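Local coordinates for C alpha-dehydrogenase (Sphingobium sp. SYK-6, PDB 4YAG) that oxidises the alpha-carbon alcohol of lignin-derived beta-aryl ethers with a nicotinamide dinucleotide cofactor, as a short-chain dehydrogenase of the beta-aryl ether cleavage pathway, at the interface of chains A and B. Coordinates in Å, arbitrary orientation; residue numbers count along the deposited sequence, not the author numbering. Chains: chain A/B, C alpha-dehydrogenase.

The interface of chains A and B. Residues chain A 68, 117, 120-121; chain B 105, 109, 112.
The guanidinium of A:Arg68 meets the carboxylate of B:Asp109 tip to tip in a salt bridge, NH2 lying 2.8 Å from OD1. This patch of a short-chain dehydrogenase/reductase belongs to a two-fold interface of the deposited assembly, probably the physiological one, since pairing of helix 105-133 with its copy is common in the family; here the start of helix 68-82 joins in. A second hydrogen bond runs alongside, from A:Arg68 NH1 to B:Asp109 OD2 at 2.9 Å. The two flat groups are nearly coplanar, tilted by 14°. The grip is end-on: OD2 accepts through its syn lone pair, while the donor to OD1 also comes from the syn side but stands somewhat out of the carboxylate plane. Extended through chi2 and chi3 (169° and 176°), the chain of A:Arg68 carries the guanidinium along the ring of B:Tyr105, which runs the opposite way. The CD methylene of A:Arg68 sits over the ring centre, 3.5 Å from the centroid, and the guanidinium lies with its centre facing CD1 of B:Tyr105, stacked almost parallel to the ring. From the same subunit as the arginine, A:Asn121 helps to fix the rotation of the guanidinium: its amide oxygen OD1 accepts a hydrogen bond from NE of A:Arg68 (3.0 Å between the two atoms), near the guanidinium plane though tilted from the amide's own. That amide stands perpendicular to the B:Tyr105 ring. The sulfur of A:Met117 adds a weak NH2 contact at the guanidinium edge. An alanine in place of A:Arg68 would probably leave the B:Asp109 carboxylate without its cationic mate and strip the cover from one face of the tyrosine ring. At the ring's far end the phenol OH of B:Tyr105 is joined through water 1, 2.7 Å from OH, to the backbone oxygen of A:Arg68. Beyond the ion pair the contact turns apolar, with CE of A:Met117 3.6 Å from CD1 of B:Leu112, a methyl that A:Ile120 CD1 approaches more loosely.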
loop_
_atom_site.group_PDB
_atom_site.type_symbol
_atom_site.label_atom_id
_atom_site.label_comp_id
_atom_site.label_asym_id
_atom_site.label_seq_id
_atom_site.Cartn_x
_atom_site.Cartn_y
_atom_site.Cartn_z
ATOM N N ARG A 68 16.231 4.501 -7.142
ATOM C CA ARG A 68 16.936 4.478 -5.858
ATOM C C ARG A 68 18.364 5.005 -5.940
ATOM O O ARG A 68 18.854 5.639 -4.982
ATOM C CB ARG A 68 16.902 3.078 -5.244
ATOM C CG ARG A 68 15.504 2.694 -4.786
ATOM C CD ARG A 68 15.431 1.223 -4.437
ATOM N NE ARG A 68 14.124 0.885 -3.911
ATOM C CZ ARG A 68 13.685 -0.364 -3.744
ATOM N NH1 ARG A 68 14.431 -1.391 -4.111
ATOM N NH2 ARG A 68 12.485 -0.565 -3.241
ATOM N N MET A 117 6.449 3.834 -3.394
ATOM C CA MET A 117 7.880 3.612 -3.270
ATOM C C MET A 117 8.658 4.940 -3.237
ATOM O O MET A 117 9.744 4.992 -2.691
ATOM C CB MET A 117 8.419 2.665 -4.355
ATOM C CG MET A 117 9.836 2.175 -4.070
ATOM S SD MET A 117 10.026 1.403 -2.428
ATOM C CE MET A 117 9.025 -0.035 -2.646
ATOM N N ILE A 120 8.954 5.758 0.403
ATOM C CA ILE A 120 9.821 4.783 1.024
ATOM C C ILE A 120 11.280 5.036 0.648
ATOM O O ILE A 120 12.162 5.020 1.518
ATOM C CB ILE A 120 9.386 3.328 0.668
ATOM C CG1 ILE A 120 8.027 3.028 1.307
ATOM C CG2 ILE A 120 10.458 2.353 1.098
ATOM C CD1 ILE A 120 7.323 1.798 0.750
ATOM N N ASN A 121 11.536 5.313 -0.639
ATOM C CA ASN A 121 12.916 5.570 -1.085
ATOM C C ASN A 121 13.475 6.814 -0.399
ATOM O O ASN A 121 14.645 6.883 -0.038
ATOM C CB ASN A 121 12.970 5.769 -2.602
ATOM C CG ASN A 121 12.780 4.481 -3.385
ATOM O OD1 ASN A 121 12.849 3.365 -2.830
ATOM N ND2 ASN A 121 12.583 4.622 -4.698
ATOM N N TYR B 105 16.216 -2.436 1.509
ATOM C CA TYR B 105 15.337 -2.420 0.355
ATOM C C TYR B 105 14.832 -3.828 0.016
ATOM O O TYR B 105 13.681 -3.995 -0.426
ATOM C CB TYR B 105 16.057 -1.829 -0.840
ATOM C CG TYR B 105 16.056 -0.309 -0.921
ATOM C CD1 TYR B 105 14.889 0.431 -0.759
ATOM C CD2 TYR B 105 17.228 0.385 -1.190
ATOM C CE1 TYR B 105 14.898 1.824 -0.856
ATOM C CE2 TYR B 105 17.238 1.757 -1.295
ATOM C CZ TYR B 105 16.078 2.473 -1.134
ATOM O OH TYR B 105 16.060 3.863 -1.249
ATOM N N ASP B 109 10.966 -4.754 -0.486
ATOM C CA ASP B 109 10.541 -5.332 -1.759
ATOM C C ASP B 109 9.869 -6.689 -1.533
ATOM O O ASP B 109 8.838 -6.987 -2.140
ATOM C CB ASP B 109 11.719 -5.445 -2.719
ATOM C CG ASP B 109 12.173 -4.088 -3.251
ATOM O OD1 ASP B 109 11.402 -3.112 -3.122
ATOM O OD2 ASP B 109 13.299 -4.015 -3.788
ATOM N N LEU B 112 6.316 -6.081 0.276
ATOM C CA LEU B 112 5.302 -5.551 -0.645
ATOM C C LEU B 112 4.985 -6.539 -1.764
ATOM O O LEU B 112 3.842 -6.649 -2.189
ATOM C CB LEU B 112 5.746 -4.200 -1.219
ATOM C CG LEU B 112 5.813 -3.084 -0.180
ATOM C CD1 LEU B 112 6.537 -1.890 -0.780
ATOM C CD2 LEU B 112 4.418 -2.660 0.291
HETATM O O HOH W 1 18.427 4.845 -2.223
#